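Local coordinates for Alpha/beta hydrolase fold-3 domain protein (Sulfolobus islandicus, PDB 5LK6) that probably hydrolyses carboxylic ester bonds, as a thermostable lipase or carboxylesterase of the alpha/beta hydrolase fold, at residues Val108-Ala113 with Ile123-Ala128; Leu175-Val180 with His274-Phe279; Phe222-Ala227 with Glu251-Arg256; Asn59-Leu64 with Asp86-Asp91. One frame throughout, in Å; residues are numbered along the deposited sequence.

Interaction 1. Residues Val108-Ala113 with Ile123-Ala128; sequences VDYRLA and IDSFDA
R111 and D124 carry this contact between the loop after strand 104-108 and helix 120-133. The arginine meets the carboxylate side-on with two nitrogens. R111 NE bonds D124 OD2 at 2.7 Å, on its syn side. R111 NH2 bonds D124 OD1 at 2.8 Å, from well above the carboxylate plane. The two flat groups are 34° apart, so the paired planes are twisted. The backbone joins in, with R111 N 3.0 Å from D124 OD2 on the anti side. OD2 therefore holds both the loop backbone and the side chain. The arginine chain bends at chi3 (-62°), which turns its NE and NH2 edge to the helix. An alanine at D124 would probably leave R111 N and NE without this acceptor and R111 NH2 with E55 alone of the two acids, so that the loop is less firmly held.

The tight part is buried. Y110 CB packs on D124 CB at 3.9 Å, and V108 CG2 meets A128 CB at the same distance. The Y110 ring leads away, and its hydroxyl bonds H78 O. The R111 end is firmly bonded but only partly covered; there NH2 has a second partner in E55.

This is a strand-to-helix connection of the alpha/beta hydrolase sheet. I58 of strand 57-63 lies against V108 and D124. Strand 72-77 touches V108 and S125, and L156 of helix 152-163 packs on Y110 and S125.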
# COMPACT_ATOMS: atom_id res chain seq x y z
N VAL A 108 -1.71 -3.96 -23.77
CA VAL A 108 -2.27 -3.48 -25.04
C VAL A 108 -1.40 -2.36 -25.66
O VAL A 108 -1.15 -1.39 -24.99
CB VAL A 108 -3.69 -3.00 -24.81
CG1 VAL A 108 -4.32 -2.52 -26.10
CG2 VAL A 108 -4.57 -4.12 -24.22
N ASP A 109 -0.90 -2.51 -26.91
CA ASP A 109 -0.26 -1.41 -27.70
C ASP A 109 -1.36 -0.59 -28.39
O ASP A 109 -1.54 -0.65 -29.60
CB ASP A 109 0.77 -1.94 -28.76
CG ASP A 109 2.21 -1.52 -28.48
OD1 ASP A 109 2.44 -0.46 -27.87
OD2 ASP A 109 3.16 -2.23 -28.92
N TYR A 110 -2.09 0.18 -27.60
CA TYR A 110 -3.10 1.09 -28.12
C TYR A 110 -2.39 2.12 -29.00
O TYR A 110 -1.20 2.38 -28.83
CB TYR A 110 -3.91 1.78 -26.97
CG TYR A 110 -3.09 2.62 -25.97
CD1 TYR A 110 -2.71 3.93 -26.27
CD2 TYR A 110 -2.69 2.08 -24.75
CE1 TYR A 110 -1.98 4.67 -25.37
CE2 TYR A 110 -1.93 2.79 -23.85
CZ TYR A 110 -1.58 4.08 -24.15
OH TYR A 110 -0.81 4.78 -23.26
N ARG A 111 -3.13 2.69 -29.93
CA ARG A 111 -2.60 3.71 -30.85
C ARG A 111 -2.23 5.04 -30.15
O ARG A 111 -3.04 5.59 -29.35
CB ARG A 111 -3.63 4.01 -31.96
CG ARG A 111 -3.65 3.00 -33.12
CD ARG A 111 -4.83 3.26 -34.05
NE ARG A 111 -6.11 3.09 -33.35
CZ ARG A 111 -7.22 3.73 -33.70
NH1 ARG A 111 -7.19 4.53 -34.77
NH2 ARG A 111 -8.37 3.59 -33.03
N LEU A 112 -1.04 5.56 -30.51
CA LEU A 112 -0.46 6.74 -29.86
C LEU A 112 -0.58 8.06 -30.65
O LEU A 112 -0.59 8.10 -31.90
CB LEU A 112 1.00 6.49 -29.57
CG LEU A 112 1.35 5.25 -28.73
CD1 LEU A 112 2.83 4.84 -28.73
CD2 LEU A 112 0.85 5.53 -27.31
N ALA A 113 -0.64 9.14 -29.90
CA ALA A 113 -0.53 10.44 -30.45
C ALA A 113 0.95 10.74 -30.62
O ALA A 113 1.78 10.11 -29.97
CB ALA A 113 -1.17 11.43 -29.51
N ILE A 123 -10.70 4.07 -27.68
CA ILE A 123 -11.37 3.09 -28.50
C ILE A 123 -10.57 1.78 -28.63
O ILE A 123 -11.15 0.72 -28.50
CB ILE A 123 -11.73 3.65 -29.88
CG1 ILE A 123 -12.83 4.73 -29.74
CG2 ILE A 123 -12.23 2.51 -30.79
CD1 ILE A 123 -12.95 5.59 -30.98
N ASP A 124 -9.26 1.86 -28.84
CA ASP A 124 -8.43 0.66 -28.81
C ASP A 124 -8.47 -0.06 -27.46
O ASP A 124 -8.59 -1.30 -27.40
CB ASP A 124 -6.98 0.98 -29.19
CG ASP A 124 -6.81 1.36 -30.67
OD1 ASP A 124 -7.80 1.36 -31.43
OD2 ASP A 124 -5.65 1.66 -31.07
N SER A 125 -8.33 0.69 -26.38
CA SER A 125 -8.29 0.12 -25.03
C SER A 125 -9.62 -0.59 -24.70
O SER A 125 -9.60 -1.68 -24.13
CB SER A 125 -7.97 1.20 -23.99
OG SER A 125 -6.64 1.66 -24.14
N PHE A 126 -10.75 0.01 -25.06
CA PHE A 126 -12.04 -0.63 -24.93
C PHE A 126 -12.22 -1.85 -25.80
O PHE A 126 -12.70 -2.87 -25.35
CB PHE A 126 -13.14 0.32 -25.30
CG PHE A 126 -14.52 -0.26 -25.13
CD1 PHE A 126 -15.04 -0.47 -23.84
CD2 PHE A 126 -15.30 -0.60 -26.24
CE1 PHE A 126 -16.32 -1.00 -23.66
CE2 PHE A 126 -16.59 -1.14 -26.07
CZ PHE A 126 -17.10 -1.35 -24.79
N ASP A 127 -11.91 -1.73 -27.07
CA ASP A 127 -12.10 -2.83 -28.01
C ASP A 127 -11.31 -4.05 -27.61
O ASP A 127 -11.82 -5.15 -27.76
CB ASP A 127 -11.70 -2.40 -29.43
CG ASP A 127 -12.68 -1.46 -30.05
OD1 ASP A 127 -13.75 -1.24 -29.45
OD2 ASP A 127 -12.39 -0.92 -31.13
N ALA A 128 -10.05 -3.84 -27.16
CA ALA A 128 -9.20 -4.91 -26.61
C ALA A 128 -9.82 -5.51 -25.34
O ALA A 128 -9.92 -6.72 -25.23
CB ALA A 128 -7.80 -4.41 -26.34

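Interaction 2. Residues Leu175-Val180 with His274-Phe279; sequences LIYPAV and HGFLSF
Y177 and H274 are the nearest backbone pair, with their CA atoms 6.7 Å apart. Y177 lies at the C-terminal side of strand 173-176 and has a positive phi of 30°. In the other segment G275 also has a positive phi, and the chain then turns through helical angles at 276-278. S278 N bonds G275 O and F279 N bonds F276 O within this turn.

The Y177 side chain fills the bend. G275 N lies over one face of its ring, toward the rim. I176 CG2 sits over the centre of the opposite face, so the ring is held flat between the two. An edge of the ring, at CD1, points to the face of H274, with the ring centroids 4.7 Å apart. CG of H274 is anti to the backbone N (chi1 -164°), which brings the imidazole beside Y177. F276 meets the ring obliquely, with its CD1 3.5 Å from Y177 CE2. L277 CD1 touches I176 CG2 at 3.9 Å and also packs on Y177 CE2.

The buried phenol oxygen is well supplied. L277 N donates to Y177 OH at 3.0 Å. A water bonds Y177 OH and also lies 2.7 Å from S278 OG.

H274 ND1 bonds D244, and the H274 side chain touches S151. Together they have the geometry of a Ser-His-Asp triad, consistent with an esterase of this fold. Y177, H274 and F276 form an aromatic cluster at this probable active site.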
# COMPACT_ATOMS: atom_id res chain seq x y z
N LEU A 175 -5.95 1.84 -10.85
CA LEU A 175 -5.46 3.13 -11.33
C LEU A 175 -4.17 3.58 -10.62
O LEU A 175 -4.18 3.95 -9.45
CB LEU A 175 -6.54 4.14 -11.14
CG LEU A 175 -7.79 4.14 -12.02
CD1 LEU A 175 -8.13 2.83 -12.71
CD2 LEU A 175 -8.96 4.68 -11.22
N ILE A 176 -3.06 3.50 -11.34
CA ILE A 176 -1.73 3.84 -10.82
C ILE A 176 -1.40 5.25 -11.24
O ILE A 176 -1.29 5.55 -12.43
CB ILE A 176 -0.68 2.87 -11.36
CG1 ILE A 176 -1.09 1.42 -11.01
CG2 ILE A 176 0.70 3.19 -10.78
CD1 ILE A 176 -0.49 0.34 -11.89
N TYR A 177 -1.27 6.15 -10.27
CA TYR A 177 -1.12 7.56 -10.52
C TYR A 177 -1.81 8.07 -11.80
O TYR A 177 -1.20 8.71 -12.69
CB TYR A 177 0.34 8.02 -10.41
CG TYR A 177 1.46 7.03 -10.81
CD1 TYR A 177 1.80 6.84 -12.13
CD2 TYR A 177 2.23 6.38 -9.83
CE1 TYR A 177 2.81 5.98 -12.48
CE2 TYR A 177 3.25 5.52 -10.19
CZ TYR A 177 3.52 5.32 -11.51
OH TYR A 177 4.51 4.49 -11.89
N PRO A 178 -3.11 7.85 -11.86
CA PRO A 178 -3.87 8.29 -13.02
C PRO A 178 -4.00 9.80 -13.25
O PRO A 178 -3.99 10.57 -12.33
CB PRO A 178 -5.28 7.75 -12.73
CG PRO A 178 -5.37 7.83 -11.24
CD PRO A 178 -3.99 7.35 -10.81
N ALA A 179 -4.22 10.15 -14.50
CA ALA A 179 -4.76 11.43 -14.89
C ALA A 179 -6.26 11.23 -15.02
O ALA A 179 -6.67 10.25 -15.58
CB ALA A 179 -4.12 11.89 -16.21
N VAL A 180 -7.06 12.09 -14.43
CA VAL A 180 -8.51 11.94 -14.44
C VAL A 180 -9.28 13.20 -14.90
O VAL A 180 -10.51 13.21 -14.97
CB VAL A 180 -9.01 11.51 -13.05
CG1 VAL A 180 -8.41 10.17 -12.65
CG2 VAL A 180 -8.78 12.57 -11.95
N HIS A 274 5.82 10.75 -9.48
CA HIS A 274 5.07 10.12 -10.55
C HIS A 274 5.92 9.13 -11.31
O HIS A 274 7.06 9.34 -11.51
CB HIS A 274 4.62 11.19 -11.53
CG HIS A 274 3.55 10.73 -12.46
ND1 HIS A 274 2.23 10.66 -12.08
CD2 HIS A 274 3.61 10.33 -13.74
CE1 HIS A 274 1.51 10.25 -13.10
NE2 HIS A 274 2.33 10.04 -14.12
N GLY A 275 5.33 8.03 -11.75
CA GLY A 275 6.03 7.06 -12.61
C GLY A 275 6.96 6.07 -11.90
O GLY A 275 7.64 5.31 -12.56
N PHE A 276 6.96 6.07 -10.57
CA PHE A 276 7.91 5.30 -9.80
C PHE A 276 7.87 3.76 -10.01
O PHE A 276 8.88 3.12 -9.81
CB PHE A 276 7.89 5.68 -8.28
CG PHE A 276 6.69 5.17 -7.49
CD1 PHE A 276 5.47 5.82 -7.55
CD2 PHE A 276 6.83 4.10 -6.62
CE1 PHE A 276 4.39 5.37 -6.82
CE2 PHE A 276 5.74 3.64 -5.89
CZ PHE A 276 4.51 4.27 -6.00
N LEU A 277 6.73 3.17 -10.40
CA LEU A 277 6.70 1.73 -10.72
C LEU A 277 7.56 1.37 -11.95
O LEU A 277 8.10 0.28 -11.99
CB LEU A 277 5.26 1.21 -10.94
CG LEU A 277 4.47 0.90 -9.67
CD1 LEU A 277 4.03 2.17 -8.96
CD2 LEU A 277 3.27 0.01 -10.00
N SER A 278 7.68 2.27 -12.93
CA SER A 278 8.48 1.99 -14.12
C SER A 278 9.98 1.88 -13.74
O SER A 278 10.77 1.25 -14.47
CB SER A 278 8.24 3.05 -15.22
OG SER A 278 6.90 3.08 -15.69
N PHE A 279 10.36 2.47 -12.60
CA PHE A 279 11.75 2.54 -12.16
C PHE A 279 11.92 1.85 -10.84
O PHE A 279 12.75 2.26 -10.00
CB PHE A 279 12.21 3.99 -12.12
CG PHE A 279 11.80 4.72 -13.32
CD1 PHE A 279 12.25 4.31 -14.53
CD2 PHE A 279 10.84 5.74 -13.26
CE1 PHE A 279 11.80 4.96 -15.70
CE2 PHE A 279 10.40 6.39 -14.40
CZ PHE A 279 10.88 6.00 -15.63
O HOH W 1 4.78 4.25 -14.41

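Interaction 3. Residues Phe222-Ala227 with Glu251-Arg256; sequences FSPILA and EAYANR
I225 reaches over the helix surface and overlaps A252, the start of Y253 and the tip of R256. Its CD1 lies 3.7 Å from A252 CB. CD1 is equally close to Y253 N, on the helix backbone. CG1 is anti to the backbone N (chi1 -161°), which extends the chain toward the helix. I225 CG1 also lies 3.6 Å from R256 NH1, in the plane of the guanidinium and at its edge. R256 gets there by a bend at chi2 (-103°). The two side chains cross at about a right angle.

Y253 covers the other end of the contact. P224 O and I225 CA lie at the edge of its ring, in plane. Y253 CE1 packs on P224 CB at 3.8 Å. I225 CB meets Y253 CD1 at 4.0 Å. The loop is shaped by a short 3-10 turn, with S223 O taking L226 N and P224 O taking A227 N.

L162 of helix 152-163 touches both P224 and Y253, and L175 packs on the same tyrosine. An alanine at Y253 would probably open a gap between P224, L162 and L175 and weaken the hold of the loop on helix 247-259. That helix lies on the sheet through A254 and I238, as one of the covering helices of the alpha/beta hydrolase fold. Its N255 and E251 come near the second subunit.

No hydrogen bond crosses between the two segments. The contact is therefore apolar packing, and the arginine contributes only a van der Waals touch at its exposed end.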
# COMPACT_ATOMS: atom_id res chain seq x y z
N PHE A 222 -11.86 11.66 -21.66
CA PHE A 222 -10.59 12.25 -21.23
C PHE A 222 -10.57 12.67 -19.72
O PHE A 222 -9.53 12.53 -19.05
CB PHE A 222 -10.25 13.48 -22.09
CG PHE A 222 -8.95 14.10 -21.72
CD1 PHE A 222 -7.76 13.45 -22.00
CD2 PHE A 222 -8.91 15.30 -21.02
CE1 PHE A 222 -6.53 14.02 -21.64
CE2 PHE A 222 -7.68 15.86 -20.66
CZ PHE A 222 -6.50 15.22 -20.95
N SER A 223 -11.72 13.19 -19.23
CA SER A 223 -11.90 13.58 -17.85
C SER A 223 -12.95 12.70 -17.19
O SER A 223 -14.07 13.12 -16.99
CB SER A 223 -12.26 15.08 -17.75
OG SER A 223 -11.17 15.90 -18.15
N PRO A 224 -12.58 11.49 -16.80
CA PRO A 224 -13.55 10.63 -16.22
C PRO A 224 -14.22 11.19 -14.99
O PRO A 224 -15.39 10.86 -14.73
CB PRO A 224 -12.77 9.36 -15.89
CG PRO A 224 -11.37 9.68 -16.10
CD PRO A 224 -11.35 10.77 -17.09
N ILE A 225 -13.50 12.06 -14.27
CA ILE A 225 -14.09 12.70 -13.11
C ILE A 225 -15.29 13.58 -13.44
O ILE A 225 -16.05 13.92 -12.55
CB ILE A 225 -13.02 13.51 -12.31
CG1 ILE A 225 -13.53 13.77 -10.87
CG2 ILE A 225 -12.62 14.79 -13.05
CD1 ILE A 225 -12.45 13.82 -9.81
N LEU A 226 -15.47 13.97 -14.70
CA LEU A 226 -16.69 14.67 -15.09
C LEU A 226 -17.83 13.73 -15.39
O LEU A 226 -18.87 14.19 -15.71
CB LEU A 226 -16.44 15.56 -16.30
CG LEU A 226 -15.31 16.56 -16.05
CD1 LEU A 226 -15.00 17.35 -17.32
CD2 LEU A 226 -15.58 17.52 -14.86
N ALA A 227 -17.64 12.41 -15.33
CA ALA A 227 -18.72 11.47 -15.64
C ALA A 227 -19.88 11.76 -14.74
O ALA A 227 -19.69 12.10 -13.56
CB ALA A 227 -18.27 10.04 -15.45
N GLU A 251 -6.76 11.26 -6.03
CA GLU A 251 -7.49 11.16 -4.76
C GLU A 251 -8.88 11.72 -4.84
O GLU A 251 -9.75 11.17 -4.22
CB GLU A 251 -6.71 11.76 -3.58
CG GLU A 251 -5.43 11.00 -3.34
CD GLU A 251 -4.55 11.51 -2.21
OE1 GLU A 251 -5.00 12.34 -1.37
OE2 GLU A 251 -3.39 11.03 -2.16
N ALA A 252 -9.10 12.78 -5.60
CA ALA A 252 -10.47 13.21 -5.90
C ALA A 252 -11.32 12.10 -6.56
O ALA A 252 -12.46 11.84 -6.11
CB ALA A 252 -10.48 14.45 -6.77
N TYR A 253 -10.75 11.45 -7.57
CA TYR A 253 -11.46 10.37 -8.27
C TYR A 253 -11.78 9.23 -7.31
O TYR A 253 -12.91 8.78 -7.23
CB TYR A 253 -10.67 9.85 -9.48
CG TYR A 253 -11.52 9.03 -10.45
CD1 TYR A 253 -12.46 9.64 -11.27
CD2 TYR A 253 -11.35 7.66 -10.59
CE1 TYR A 253 -13.21 8.92 -12.16
CE2 TYR A 253 -12.08 6.93 -11.47
CZ TYR A 253 -13.02 7.56 -12.25
OH TYR A 253 -13.80 6.85 -13.13
N ALA A 254 -10.83 8.82 -6.53
CA ALA A 254 -11.09 7.92 -5.41
C ALA A 254 -12.28 8.31 -4.53
O ALA A 254 -13.18 7.53 -4.29
CB ALA A 254 -9.84 7.80 -4.54
N ASN A 255 -12.27 9.53 -4.05
CA ASN A 255 -13.36 10.02 -3.23
C ASN A 255 -14.71 10.03 -3.90
O ASN A 255 -15.70 9.68 -3.26
CB ASN A 255 -13.02 11.38 -2.66
CG ASN A 255 -12.20 11.27 -1.39
OD1 ASN A 255 -12.64 10.71 -0.43
ND2 ASN A 255 -11.01 11.81 -1.39
N ARG A 256 -14.74 10.40 -5.17
CA ARG A 256 -15.98 10.42 -5.94
C ARG A 256 -16.52 9.02 -6.20
O ARG A 256 -17.73 8.84 -6.16
CB ARG A 256 -15.78 11.15 -7.28
CG ARG A 256 -15.81 12.67 -7.15
CD ARG A 256 -17.16 13.27 -7.61
NE ARG A 256 -17.24 14.68 -7.17
CZ ARG A 256 -16.56 15.75 -7.71
NH1 ARG A 256 -15.73 15.62 -8.78
NH2 ARG A 256 -16.73 16.99 -7.18

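Interaction 4. Residues Asn59-Leu64 with Asp86-Asp91; sequences NARVYL and DVESYD
R61 and Y63 of strand 57-63 point toward the loop that leads into helix 91-101, in the N-terminal part of the alpha/beta hydrolase sheet. R61, E88 and D91 form a salt-bridge network. The guanidinium stands almost upright to both carboxylates, at 87° to that of E88 and 82° to that of D91. R61 NH1 serves both acids. It bonds E88 OE1 at 3.1 Å, with the oxygen near the guanidinium plane. It bonds D91 OD1 at 3.1 Å, again near that plane. In each case the N-H comes from above the carboxylate plane. A weak bond from R61 NH2 to E88 OE2 adds to the pair. The NE of R61 is taken by D48, so three acids share its charge.

V87 covers one face of the guanidinium with CG1, offset toward the rim. The same methyl lies 3.5 Å from R61 CB. It thus packs along the arginine from CB to CZ.

D91 swings its carboxylate to the strand with CG anti to the backbone N (chi1 -177°). Its OD1 lies at the edge of the Y63 ring, in plane, and accepts from Y63 OH. OD1 so takes both R61 and Y63, while OD2 pairs with R95. On the loop side, D86 OD1 accepts S89 N at 2.9 Å in an Asx motif, just ahead of Y90 at the helix N-cap. A water ties strand and loop once more, donating to Y63 OH at 3.1 Å and to V87 O at 2.7 Å.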
# COMPACT_ATOMS: atom_id res chain seq x y z
N ASN A 59 -2.08 -4.65 -31.52
CA ASN A 59 -1.12 -5.52 -30.89
C ASN A 59 -1.25 -5.55 -29.38
O ASN A 59 -1.52 -4.54 -28.77
CB ASN A 59 0.27 -5.11 -31.24
CG ASN A 59 0.55 -5.30 -32.69
OD1 ASN A 59 -0.20 -5.94 -33.43
ND2 ASN A 59 1.62 -4.71 -33.12
N ALA A 60 -1.09 -6.74 -28.83
CA ALA A 60 -1.07 -6.96 -27.41
C ALA A 60 -0.02 -7.99 -27.16
O ALA A 60 0.28 -8.78 -28.03
CB ALA A 60 -2.40 -7.48 -26.97
N ARG A 61 0.56 -7.96 -25.98
CA ARG A 61 1.46 -9.02 -25.56
C ARG A 61 0.85 -9.72 -24.34
O ARG A 61 0.43 -9.08 -23.38
CB ARG A 61 2.83 -8.45 -25.27
CG ARG A 61 3.75 -9.46 -24.61
CD ARG A 61 5.17 -8.96 -24.62
NE ARG A 61 5.63 -8.80 -25.99
CZ ARG A 61 6.79 -8.25 -26.34
NH1 ARG A 61 7.67 -7.76 -25.43
NH2 ARG A 61 7.06 -8.17 -27.65
N VAL A 62 0.79 -11.06 -24.41
CA VAL A 62 0.19 -11.91 -23.39
C VAL A 62 1.27 -12.57 -22.55
O VAL A 62 2.17 -13.22 -23.07
CB VAL A 62 -0.70 -12.96 -24.01
CG1 VAL A 62 -1.56 -13.61 -22.94
CG2 VAL A 62 -1.57 -12.33 -25.10
N TYR A 63 1.21 -12.33 -21.25
CA TYR A 63 2.12 -12.96 -20.30
C TYR A 63 1.30 -13.94 -19.45
O TYR A 63 0.24 -13.58 -18.87
CB TYR A 63 2.73 -11.91 -19.38
CG TYR A 63 3.42 -10.76 -20.05
CD1 TYR A 63 2.69 -9.67 -20.56
CD2 TYR A 63 4.77 -10.72 -20.13
CE1 TYR A 63 3.34 -8.57 -21.13
CE2 TYR A 63 5.43 -9.67 -20.73
CZ TYR A 63 4.72 -8.58 -21.22
OH TYR A 63 5.44 -7.54 -21.78
N LEU A 64 1.76 -15.19 -19.41
CA LEU A 64 1.17 -16.17 -18.47
C LEU A 64 2.13 -16.31 -17.32
O LEU A 64 3.33 -16.12 -17.49
CB LEU A 64 0.94 -17.53 -19.10
CG LEU A 64 0.14 -17.70 -20.39
CD1 LEU A 64 0.27 -19.17 -20.77
CD2 LEU A 64 -1.35 -17.31 -20.33
N ASP A 86 5.08 1.91 -24.68
CA ASP A 86 4.66 0.81 -25.58
C ASP A 86 4.91 -0.52 -24.88
O ASP A 86 5.51 -0.58 -23.83
CB ASP A 86 5.35 0.84 -26.97
CG ASP A 86 6.87 0.85 -26.92
OD1 ASP A 86 7.52 0.52 -25.90
OD2 ASP A 86 7.42 1.20 -28.00
N VAL A 87 4.38 -1.58 -25.47
CA VAL A 87 4.55 -2.93 -24.95
C VAL A 87 6.01 -3.28 -24.65
O VAL A 87 6.27 -3.83 -23.60
CB VAL A 87 3.89 -3.92 -25.90
CG1 VAL A 87 4.34 -5.35 -25.66
CG2 VAL A 87 2.39 -3.84 -25.71
N GLU A 88 6.94 -2.93 -25.52
CA GLU A 88 8.33 -3.32 -25.33
C GLU A 88 8.89 -2.62 -24.10
O GLU A 88 9.40 -3.28 -23.20
CB GLU A 88 9.19 -3.13 -26.61
CG GLU A 88 9.07 -4.23 -27.69
CD GLU A 88 9.74 -5.65 -27.33
OE1 GLU A 88 10.09 -6.03 -26.13
OE2 GLU A 88 9.89 -6.46 -28.31
N SER A 89 8.74 -1.31 -24.04
CA SER A 89 9.21 -0.53 -22.88
C SER A 89 8.55 -0.93 -21.56
O SER A 89 9.19 -0.83 -20.53
CB SER A 89 9.00 0.98 -23.09
OG SER A 89 7.62 1.38 -23.22
N TYR A 90 7.31 -1.41 -21.59
CA TYR A 90 6.58 -1.81 -20.39
C TYR A 90 6.76 -3.27 -19.97
O TYR A 90 6.14 -3.75 -18.98
CB TYR A 90 5.09 -1.42 -20.51
CG TYR A 90 4.87 -0.02 -19.93
CD1 TYR A 90 5.43 1.10 -20.53
CD2 TYR A 90 4.18 0.15 -18.77
CE1 TYR A 90 5.26 2.35 -19.99
CE2 TYR A 90 4.01 1.41 -18.23
CZ TYR A 90 4.56 2.50 -18.85
OH TYR A 90 4.37 3.72 -18.29
N ASP A 91 7.63 -3.97 -20.68
CA ASP A 91 7.73 -5.38 -20.57
C ASP A 91 8.29 -5.79 -19.16
O ASP A 91 7.75 -6.71 -18.54
CB ASP A 91 8.54 -5.92 -21.78
CG ASP A 91 8.66 -7.47 -21.80
OD1 ASP A 91 7.75 -8.15 -22.36
OD2 ASP A 91 9.69 -7.94 -21.22
O HOH W 2 4.30 -4.62 -21.98

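How the interactions relate
Interaction 4 comes first along the chain, closing the loop from strand 57-63 to the start of helix 91-101. Interaction 1 follows in series and closes the short loop between strand 104-108 and helix 120-133. The two touch: D109 N probably bonds N59 O, and D109 OD1 probably bonds V87 N. Interaction 2 then spans a long loop, from strand 173-176 to the turn before helix 285-302. Interaction 3 is nested inside that loop and joins it where V180 O meets I225 N. None of the contacts cross. S278 packs on Y90, which links interactions 2 and 4. Interactions 3 and 4 lie on opposite sides of the chain's centre, their own centres about 28 Å apart.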